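PDB 4FD7: putative arylalkylamine N-Acetyltransferase 7 from Aedes aegypti, which probably acts as an N-acetyltransferase of the GNAT family, passing the acetyl group of acetyl-CoA to amine substrates. Local coordinates for residues 106-109 / 110-113; 115-119 / 120-124; 153-157 / 158-162. All coordinates share one frame; numbering follows the deposited sequence.

All three contacts are local and belong to the GNAT fold. Contact 1 turns the chain as it leaves strand 98-108. Contact 2 starts helix 120-136, which follows that strand in the chain, and its centre is about 19 Å from that of contact 1. Contact 3 lies at the end of strand 146-155, the neighbour of strand 98-108 in the five-stranded antiparallel sheet. The centres of contacts 1 and 3 are about 30 Å apart, on opposite sides of the chain's centre. Contacts 2 and 3 come within about 11 Å at their nearest atoms. Contact 3 includes the first residues of the loop that, as in relatives, probably binds the acetyl-CoA pyrophosphate.

Contact 1 (106-109 / 110-113); sequences VASR and SDKD
Asp111 folds back on Ser108 and closes a type I beta turn, Ser108 to Asp111, at the end of strand 98-108. The turn takes the chain out of the sheet and into the loop before helix 120-136. Asp111 holds it twice. Its backbone N donates to Ser108 O at 3.0 Å. Its carboxylate accepts in return: Ser108 N donates to Asp111 OD2 at 2.9 Å, with an N-H...O angle of 159°. This donor sits well above the carboxylate plane, 62° out of it. CG of Asp111 is anti to its own carbonyl carbon (chi1 -64°), which swings the carboxylate back over the Ser108 backbone. Asp111 OD1 lies 3.8 Å from Ser108 CB.

Ser110 and Arg109 fill the two middle places of the turn. Their side chains point away from the rest of it, although each CB still touches its neighbour's backbone. The extended first part of the Arg109 side chain carries its guanidinium clear of the turn, to salt bridges with Asp145 and Asp140. Ser108 OG likewise has its partner outside, His146 of strand 146-155. So the side chains before and within the turn tie it to the neighbouring strand and its approach, while Asp111 grips the backbone. A water lies 2.9 Å from Asp111 O and can donate to it; its bond to Ser108 O, at 3.4 Å, is weak.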
ATOM      1  N   VAL A 106       0.727  -0.008 -11.096  1.00 12.94           N
ATOM      2  CA  VAL A 106       0.992   1.294 -11.696  1.00 12.61           C
ATOM      3  C   VAL A 106      -0.305   1.985 -12.110  1.00 14.95           C
ATOM      4  O   VAL A 106      -1.134   1.396 -12.805  1.00 16.82           O
ATOM      5  CB  VAL A 106       1.989   1.176 -12.863  1.00 13.79           C
ATOM      6  CG1 VAL A 106       2.199   2.529 -13.572  1.00 14.62           C
ATOM      7  CG2 VAL A 106       3.321   0.630 -12.342  1.00 14.91           C
ATOM      8  N   ALA A 107      -0.500   3.208 -11.620  1.00 14.39           N
ATOM      9  CA  ALA A 107      -1.637   4.029 -12.010  1.00 15.68           C
ATOM     10  C   ALA A 107      -1.238   4.779 -13.277  1.00 16.48           C
ATOM     11  O   ALA A 107      -0.104   5.245 -13.401  1.00 15.85           O
ATOM     12  CB  ALA A 107      -2.001   4.995 -10.910  1.00 16.01           C
ATOM     13  N   SER A 108      -2.162   4.858 -14.229  1.00 17.73           N
ATOM     14  CA  SER A 108      -1.894   5.514 -15.500  1.00 18.45           C
ATOM     15  C   SER A 108      -3.002   6.500 -15.799  1.00 19.63           C
ATOM     16  O   SER A 108      -4.132   6.315 -15.360  1.00 17.22           O
ATOM     17  CB  SER A 108      -1.796   4.487 -16.627  1.00 19.89           C
ATOM     18  OG  SER A 108      -0.751   3.554 -16.380  1.00 20.49           O
ATOM     19  N   ARG A 109      -2.651   7.543 -16.545  1.00 17.62           N
ATOM     20  CA  ARG A 109      -3.526   8.666 -16.810  1.00 20.19           C
ATOM     21  C   ARG A 109      -4.831   8.210 -17.448  1.00 22.76           C
ATOM     22  O   ARG A 109      -5.899   8.762 -17.170  1.00 22.02           O
ATOM     23  CB  ARG A 109      -2.790   9.656 -17.713  1.00 18.14           C
ATOM     24  CG  ARG A 109      -3.518  10.964 -17.980  1.00 20.68           C
ATOM     25  CD  ARG A 109      -2.771  11.774 -19.025  1.00 19.98           C
ATOM     26  NE  ARG A 109      -1.620  12.476 -18.456  1.00 19.68           N
ATOM     27  CZ  ARG A 109      -1.694  13.662 -17.857  1.00 16.76           C
ATOM     28  NH1 ARG A 109      -2.859  14.289 -17.750  1.00 20.23           N
ATOM     29  NH2 ARG A 109      -0.602  14.230 -17.358  1.00 19.48           N
ATOM     30  N   SER A 110      -4.749   7.183 -18.286  1.00 22.49           N
ATOM     31  CA  SER A 110      -5.920   6.752 -19.030  1.00 23.72           C
ATOM     32  C   SER A 110      -6.873   5.879 -18.206  1.00 25.82           C
ATOM     33  O   SER A 110      -8.008   5.656 -18.626  1.00 26.01           O
ATOM     34  CB  SER A 110      -5.528   6.078 -20.349  1.00 26.95           C
ATOM     35  OG  SER A 110      -4.679   4.963 -20.164  1.00 28.14           O
ATOM     36  N   ASP A 111      -6.434   5.426 -17.027  1.00 25.64           N
ATOM     37  CA  ASP A 111      -7.279   4.581 -16.168  1.00 25.20           C
ATOM     38  C   ASP A 111      -8.585   5.271 -15.784  1.00 27.29           C
ATOM     39  O   ASP A 111      -8.586   6.409 -15.313  1.00 27.89           O
ATOM     40  CB  ASP A 111      -6.555   4.179 -14.876  1.00 26.50           C
ATOM     41  CG  ASP A 111      -5.340   3.314 -15.118  1.00 25.44           C
ATOM     42  OD1 ASP A 111      -5.186   2.773 -16.232  1.00 27.35           O
ATOM     43  OD2 ASP A 111      -4.535   3.173 -14.174  1.00 26.18           O
ATOM     44  N   LYS A 112      -9.693   4.580 -15.961  1.00 28.05           N
ATOM     45  CA  LYS A 112     -10.956   5.126 -15.567  1.00 28.18           C
ATOM     46  C   LYS A 112     -11.191   4.969 -14.064  1.00 27.46           C
ATOM     47  O   LYS A 112     -11.913   5.723 -13.488  1.00 28.44           O
ATOM     48  CB  LYS A 112     -12.085   4.418 -16.319  1.00 27.86           C
ATOM     49  CG  LYS A 112     -12.023   4.523 -17.819  1.00 30.96           C
ATOM     50  CD  LYS A 112     -11.017   3.550 -18.395  1.00 31.12           C
ATOM     51  CE  LYS A 112     -10.343   4.104 -19.606  1.00 30.41           C
ATOM     52  NZ  LYS A 112     -10.840   3.492 -20.861  1.00 32.14           N
ATOM     53  N   ASP A 113     -10.575   3.966 -13.457  1.00 28.09           N
ATOM     54  CA  ASP A 113     -10.825   3.618 -12.054  1.00 27.49           C
ATOM     55  C   ASP A 113     -12.301   3.685 -11.713  1.00 26.46           C
ATOM     56  O   ASP A 113     -12.720   4.468 -10.859  1.00 27.03           O
ATOM     57  CB  ASP A 113     -10.044   4.520 -11.112  1.00 28.95           C
ATOM     58  CG  ASP A 113      -8.565   4.488 -11.385  1.00 29.19           C
ATOM     59  OD1 ASP A 113      -7.930   3.427 -11.162  1.00 29.98           O
ATOM     60  OD2 ASP A 113      -8.035   5.542 -11.796  1.00 31.25           O
TER
HETATM   61  O   HOH W   1      -6.601   8.007 -13.827  1.00 28.12           O

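Contact 2 (115-119 / 120-124); sequences AQFNS and AIFQA
Ser119 is the N-cap of helix 120-136 in this GNAT-family chain, and the loop before it is tied down on the first turn of the helix. The capping bond runs from Phe122 N to Ser119 OG, 2.8 Å long. OG stands between the backbone N and the carbonyl carbon of its own residue (chi1 74°), and from there it faces the start of the helix. Ser119 OG is also hydrogen-bonded to Asp73 of helix 68-81, so the cap is shared with a second helix. The first helical backbone bond follows, Gln123 N to Ser119 O at 3.0 Å.

A second group of polar bonds comes from the Gln123 side chain. Its chain bends at chi2 (79°) and brings the amide back to the loop, where it pairs with the backbone through both ends. NE2 donates to Ala115 O at 3.0 Å, nearly straight and in the plane of both the amide and the carbonyl. OE1 accepts from Phe117 N at 2.7 Å. NE2 has a further partner in Asp127, one turn on.

The aromatic contact is a T-shaped stack. The edge of Phe122 points at the face of Phe117, with ring centroids 4.7 Å apart and planes at 83°. Tyr126 also meets the Phe117 ring. Gln123 OE1 lies at the edge of the Phe117 ring. Over its face, Phe122 CD2 stands above the ring centre, and Phe122 CE2 comes within 3.5 Å of Phe117 CZ.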
ATOM      1  N   ALA A 115     -13.943   0.799 -10.967  1.00 19.91           N
ATOM      2  CA  ALA A 115     -14.124  -0.577 -10.535  1.00 19.50           C
ATOM      3  C   ALA A 115     -15.396  -0.754  -9.723  1.00 18.94           C
ATOM      4  O   ALA A 115     -15.776   0.120  -8.941  1.00 18.12           O
ATOM      5  CB  ALA A 115     -12.922  -1.056  -9.746  1.00 19.68           C
ATOM      6  N   GLN A 116     -16.032  -1.901  -9.917  1.00 16.40           N
ATOM      7  CA  GLN A 116     -17.282  -2.232  -9.253  1.00 19.07           C
ATOM      8  C   GLN A 116     -17.140  -3.483  -8.413  1.00 16.94           C
ATOM      9  O   GLN A 116     -16.563  -4.485  -8.849  1.00 16.91           O
ATOM     10  CB  GLN A 116     -18.368  -2.420 -10.294  1.00 19.53           C
ATOM     11  CG  GLN A 116     -18.650  -1.129 -11.005  1.00 21.39           C
ATOM     12  CD  GLN A 116     -19.410  -0.160 -10.135  1.00 26.52           C
ATOM     13  OE1 GLN A 116     -19.980  -0.539  -9.101  1.00 27.41           O
ATOM     14  NE2 GLN A 116     -19.424   1.104 -10.541  1.00 26.88           N
ATOM     15  N   PHE A 117     -17.665  -3.413  -7.196  1.00 14.68           N
ATOM     16  CA  PHE A 117     -17.464  -4.465  -6.218  1.00 13.74           C
ATOM     17  C   PHE A 117     -18.815  -4.941  -5.706  1.00 15.60           C
ATOM     18  O   PHE A 117     -19.834  -4.283  -5.911  1.00 14.97           O
ATOM     19  CB  PHE A 117     -16.596  -3.933  -5.076  1.00 15.36           C
ATOM     20  CG  PHE A 117     -15.191  -3.593  -5.507  1.00 12.72           C
ATOM     21  CD1 PHE A 117     -14.220  -4.578  -5.577  1.00 14.60           C
ATOM     22  CD2 PHE A 117     -14.855  -2.296  -5.860  1.00 15.82           C
ATOM     23  CE1 PHE A 117     -12.918  -4.275  -5.988  1.00 16.45           C
ATOM     24  CE2 PHE A 117     -13.557  -1.973  -6.268  1.00 16.27           C
ATOM     25  CZ  PHE A 117     -12.590  -2.963  -6.327  1.00 16.27           C
ATOM     26  N   ASN A 118     -18.815  -6.088  -5.042  1.00 14.37           N
ATOM     27  CA  ASN A 118     -20.044  -6.701  -4.562  1.00 14.42           C
ATOM     28  C   ASN A 118     -20.542  -6.064  -3.280  1.00 16.58           C
ATOM     29  O   ASN A 118     -21.756  -5.918  -3.073  1.00 14.21           O
ATOM     30  CB  ASN A 118     -19.824  -8.199  -4.380  1.00 13.01           C
ATOM     31  CG  ASN A 118     -19.361  -8.860  -5.666  1.00 16.41           C
ATOM     32  OD1 ASN A 118     -20.018  -8.747  -6.703  1.00 15.47           O
ATOM     33  ND2 ASN A 118     -18.200  -9.504  -5.619  1.00 16.51           N
ATOM     34  N   SER A 119     -19.607  -5.664  -2.429  1.00 13.14           N
ATOM     35  CA  SER A 119     -19.963  -5.166  -1.098  1.00 14.09           C
ATOM     36  C   SER A 119     -20.088  -3.652  -1.069  1.00 14.14           C
ATOM     37  O   SER A 119     -19.235  -2.943  -1.607  1.00 13.32           O
ATOM     38  CB  SER A 119     -18.911  -5.588  -0.077  1.00 13.53           C
ATOM     39  OG  SER A 119     -17.721  -4.830  -0.238  1.00 13.24           O
ATOM     40  N   ALA A 120     -21.135  -3.151  -0.415  1.00 12.73           N
ATOM     41  CA  ALA A 120     -21.239  -1.717  -0.175  1.00 11.84           C
ATOM     42  C   ALA A 120     -19.983  -1.227   0.517  1.00 12.68           C
ATOM     43  O   ALA A 120     -19.473  -0.155   0.192  1.00 11.61           O
ATOM     44  CB  ALA A 120     -22.458  -1.392   0.684  1.00 14.24           C
ATOM     45  N   ILE A 121     -19.502  -2.041   1.461  1.00 12.15           N
ATOM     46  CA  ILE A 121     -18.342  -1.727   2.284  1.00 12.31           C
ATOM     47  C   ILE A 121     -17.081  -1.449   1.444  1.00 13.03           C
ATOM     48  O   ILE A 121     -16.479  -0.367   1.545  1.00 13.28           O
ATOM     49  CB  ILE A 121     -18.057  -2.871   3.272  1.00 13.36           C
ATOM     50  CG1 ILE A 121     -19.076  -2.857   4.426  1.00 13.07           C
ATOM     51  CG2 ILE A 121     -16.623  -2.791   3.820  1.00 14.27           C
ATOM     52  CD1 ILE A 121     -18.992  -4.109   5.304  1.00 14.07           C
ATOM     53  N   PHE A 122     -16.669  -2.411   0.619  1.00 11.12           N
ATOM     54  CA  PHE A 122     -15.455  -2.137  -0.156  1.00 11.71           C
ATOM     55  C   PHE A 122     -15.694  -1.131  -1.269  1.00 11.99           C
ATOM     56  O   PHE A 122     -14.789  -0.390  -1.637  1.00 11.22           O
ATOM     57  CB  PHE A 122     -14.728  -3.386  -0.657  1.00 13.09           C
ATOM     58  CG  PHE A 122     -13.335  -3.089  -1.146  1.00 11.73           C
ATOM     59  CD1 PHE A 122     -12.320  -2.835  -0.238  1.00 11.55           C
ATOM     60  CD2 PHE A 122     -13.051  -3.003  -2.509  1.00 13.44           C
ATOM     61  CE1 PHE A 122     -11.021  -2.510  -0.663  1.00 14.08           C
ATOM     62  CE2 PHE A 122     -11.766  -2.692  -2.948  1.00 11.56           C
ATOM     63  CZ  PHE A 122     -10.739  -2.437  -2.018  1.00 13.47           C
ATOM     64  N   GLN A 123     -16.910  -1.067  -1.793  1.00 11.52           N
ATOM     65  CA  GLN A 123     -17.167  -0.077  -2.826  1.00 12.99           C
ATOM     66  C   GLN A 123     -16.952   1.310  -2.244  1.00 13.41           C
ATOM     67  O   GLN A 123     -16.376   2.185  -2.900  1.00 11.87           O
ATOM     68  CB  GLN A 123     -18.571  -0.200  -3.401  1.00 14.16           C
ATOM     69  CG  GLN A 123     -18.778   0.717  -4.595  1.00 16.58           C
ATOM     70  CD  GLN A 123     -18.163   0.153  -5.864  1.00 16.36           C
ATOM     71  OE1 GLN A 123     -18.485  -0.961  -6.271  1.00 15.89           O
ATOM     72  NE2 GLN A 123     -17.273   0.920  -6.494  1.00 16.83           N
ATOM     73  N   ALA A 124     -17.399   1.496  -1.000  1.00 12.42           N
ATOM     74  CA  ALA A 124     -17.188   2.758  -0.305  1.00 12.93           C
ATOM     75  C   ALA A 124     -15.713   3.017  -0.053  1.00 13.64           C
ATOM     76  O   ALA A 124     -15.233   4.139  -0.238  1.00 12.92           O
ATOM     77  CB  ALA A 124     -17.963   2.786   1.004  1.00 12.97           C
TER

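Contact 3 (153-157 / 158-162); sequences LSVDP and KYRGR
The Arg160 guanidinium has Pro157 CG off-centre over one face, and Val155 O at its edge, in plane. This is the turn between strand 146-155 and helix 164-170, within motif A of the GNAT fold; its Arg-Gly-rich loop probably holds the acetyl-CoA pyrophosphate, as in relatives. Asp156 CB lies at the edge of the Tyr159 ring, near its plane.

Arg160 grips one oxygen with two nitrogens. NH2 donates to Val155 O at 2.9 Å, nearly along the C=O axis, and NE donates to the same Val155 O at 3.1 Å from above the carbonyl plane. Pro157 CG and Arg160 NH2 are 3.3 Å apart, with the two side chains side by side. Arg160 NH2 also forms a salt bridge with Asp55. The aliphatic part of Arg160 runs antiparallel to the Val155 side chain, whose CG1 is 3.6 Å from Arg160 CG.

Asp156 starts the turn. CG of Asp156 is anti to the backbone N (chi1 -175°), which sends the carboxylate forward to Lys158. OD1 accepts from Lys158 N at 3.0 Å, an Asx turn. Tyr159 N then bonds to Asp156 O, and Arg160 N to Pro157 O, in the short 3-10 turn. Lys158 has two acidic partners, Glu97 and Asp156. In the second salt bridge Lys158 NZ sits 3.2 Å from Asp156 OD2, high above the carboxylate plane.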
ATOM      1  N   LEU A 153      -0.483  -1.820   2.822  1.00 16.21           N
ATOM      2  CA  LEU A 153       0.780  -2.284   3.392  1.00 17.61           C
ATOM      3  C   LEU A 153       0.463  -2.973   4.715  1.00 20.43           C
ATOM      4  O   LEU A 153      -0.106  -2.357   5.623  1.00 19.13           O
ATOM      5  CB  LEU A 153       1.756  -1.119   3.616  1.00 17.16           C
ATOM      6  CG  LEU A 153       3.244  -1.468   3.845  1.00 15.24           C
ATOM      7  CD1 LEU A 153       4.132  -0.243   3.676  1.00 16.71           C
ATOM      8  CD2 LEU A 153       3.521  -2.092   5.211  1.00 19.16           C
ATOM      9  N   SER A 154       0.830  -4.252   4.802  1.00 20.14           N
ATOM     10  CA  SER A 154       0.584  -5.078   5.977  1.00 20.62           C
ATOM     11  C   SER A 154       1.906  -5.406   6.660  1.00 20.42           C
ATOM     12  O   SER A 154       2.881  -5.753   6.004  1.00 18.14           O
ATOM     13  CB  SER A 154      -0.099  -6.366   5.542  1.00 20.02           C
ATOM     14  OG  SER A 154      -0.517  -7.157   6.640  1.00 23.06           O
ATOM     15  N   VAL A 155       1.951  -5.279   7.982  1.00 20.45           N
ATOM     16  CA  VAL A 155       3.121  -5.718   8.743  1.00 19.99           C
ATOM     17  C   VAL A 155       2.655  -6.628   9.867  1.00 21.89           C
ATOM     18  O   VAL A 155       1.687  -6.303  10.554  1.00 22.35           O
ATOM     19  CB  VAL A 155       3.899  -4.535   9.342  1.00 22.91           C
ATOM     20  CG1 VAL A 155       4.818  -4.992  10.499  1.00 19.45           C
ATOM     21  CG2 VAL A 155       4.701  -3.798   8.256  1.00 20.72           C
ATOM     22  N   ASP A 156       3.331  -7.764  10.043  1.00 20.41           N
ATOM     23  CA  ASP A 156       2.971  -8.685  11.115  1.00 21.47           C
ATOM     24  C   ASP A 156       3.201  -7.975  12.437  1.00 20.06           C
ATOM     25  O   ASP A 156       4.295  -7.478  12.696  1.00 20.31           O
ATOM     26  CB  ASP A 156       3.824  -9.948  11.030  1.00 22.57           C
ATOM     27  CG  ASP A 156       3.417 -11.012  12.039  1.00 25.35           C
ATOM     28  OD1 ASP A 156       2.869 -10.675  13.113  1.00 22.00           O
ATOM     29  OD2 ASP A 156       3.658 -12.198  11.749  1.00 25.89           O
ATOM     30  N   PRO A 157       2.153  -7.913  13.276  1.00 22.95           N
ATOM     31  CA  PRO A 157       2.182  -7.284  14.594  1.00 21.28           C
ATOM     32  C   PRO A 157       3.390  -7.667  15.445  1.00 23.98           C
ATOM     33  O   PRO A 157       3.870  -6.818  16.193  1.00 22.99           O
ATOM     34  CB  PRO A 157       0.895  -7.805  15.233  1.00 24.38           C
ATOM     35  CG  PRO A 157      -0.030  -7.921  14.097  1.00 24.62           C
ATOM     36  CD  PRO A 157       0.810  -8.429  12.958  1.00 21.67           C
ATOM     37  N   LYS A 158       3.903  -8.889  15.328  1.00 21.41           N
ATOM     38  CA  LYS A 158       5.036  -9.254  16.174  1.00 24.16           C
ATOM     39  C   LYS A 158       6.353  -8.661  15.677  1.00 22.63           C
ATOM     40  O   LYS A 158       7.412  -8.890  16.277  1.00 24.79           O
ATOM     41  CB  LYS A 158       5.131 -10.766  16.388  1.00 28.39           C
ATOM     42  CG  LYS A 158       5.672 -11.552  15.215  1.00 27.28           C
ATOM     43  CD  LYS A 158       5.198 -13.011  15.291  1.00 30.16           C
ATOM     44  CE  LYS A 158       6.005 -13.881  14.348  1.00 30.50           C
ATOM     45  NZ  LYS A 158       6.400 -13.093  13.154  1.00 33.40           N
ATOM     46  N   TYR A 159       6.277  -7.887  14.594  1.00 22.22           N
ATOM     47  CA  TYR A 159       7.418  -7.142  14.084  1.00 21.90           C
ATOM     48  C   TYR A 159       7.195  -5.637  14.084  1.00 22.38           C
ATOM     49  O   TYR A 159       8.021  -4.890  13.543  1.00 21.55           O
ATOM     50  CB  TYR A 159       7.744  -7.570  12.651  1.00 22.10           C
ATOM     51  CG  TYR A 159       8.504  -8.855  12.563  1.00 23.29           C
ATOM     52  CD1 TYR A 159       7.873 -10.023  12.173  1.00 24.68           C
ATOM     53  CD2 TYR A 159       9.856  -8.910  12.878  1.00 25.16           C
ATOM     54  CE1 TYR A 159       8.565 -11.209  12.083  1.00 26.08           C
ATOM     55  CE2 TYR A 159      10.556 -10.100  12.803  1.00 26.46           C
ATOM     56  CZ  TYR A 159       9.903 -11.246  12.403  1.00 28.15           C
ATOM     57  OH  TYR A 159      10.596 -12.435  12.327  1.00 31.51           O
ATOM     58  N   ARG A 160       6.094  -5.169  14.660  1.00 22.74           N
ATOM     59  CA  ARG A 160       5.862  -3.730  14.617  1.00 23.66           C
ATOM     60  C   ARG A 160       6.788  -2.967  15.571  1.00 22.74           C
ATOM     61  O   ARG A 160       7.457  -3.560  16.430  1.00 22.93           O
ATOM     62  CB  ARG A 160       4.370  -3.371  14.786  1.00 23.42           C
ATOM     63  CG  ARG A 160       3.582  -3.354  13.448  1.00 24.89           C
ATOM     64  CD  ARG A 160       2.080  -3.268  13.657  1.00 26.06           C
ATOM     65  NE  ARG A 160       1.326  -4.169  12.784  1.00 28.21           N
ATOM     66  CZ  ARG A 160       0.049  -4.491  12.978  1.00 28.71           C
ATOM     67  NH1 ARG A 160      -0.607  -3.984  14.017  1.00 28.01           N
ATOM     68  NH2 ARG A 160      -0.580  -5.318  12.145  1.00 26.39           N
ATOM     69  N   GLY A 161       6.876  -1.658  15.363  1.00 22.11           N
ATOM     70  CA  GLY A 161       7.722  -0.806  16.176  1.00 24.32           C
ATOM     71  C   GLY A 161       9.182  -0.852  15.763  1.00 24.41           C
ATOM     72  O   GLY A 161      10.050  -0.351  16.476  1.00 27.15           O
ATOM     73  N   ARG A 162       9.449  -1.452  14.608  1.00 22.27           N
ATOM     74  CA  ARG A 162      10.816  -1.685  14.159  1.00 23.98           C
ATOM     75  C   ARG A 162      11.168  -0.871  12.919  1.00 24.47           C
ATOM     76  O   ARG A 162      12.284  -0.966  12.397  1.00 24.98           O
ATOM     77  CB  ARG A 162      11.024  -3.183  13.901  1.00 19.79           C
ATOM     78  CG  ARG A 162      11.205  -3.976  15.192  1.00 22.90           C
ATOM     79  CD  ARG A 162      11.010  -5.455  14.988  1.00 23.96           C
ATOM     80  NE  ARG A 162      11.235  -6.236  16.207  1.00 24.16           N
ATOM     81  CZ  ARG A 162      10.297  -6.516  17.109  1.00 25.48           C
ATOM     82  NH1 ARG A 162      10.594  -7.235  18.182  1.00 27.65           N
ATOM     83  NH2 ARG A 162       9.060  -6.070  16.955  1.00 23.06           N
TER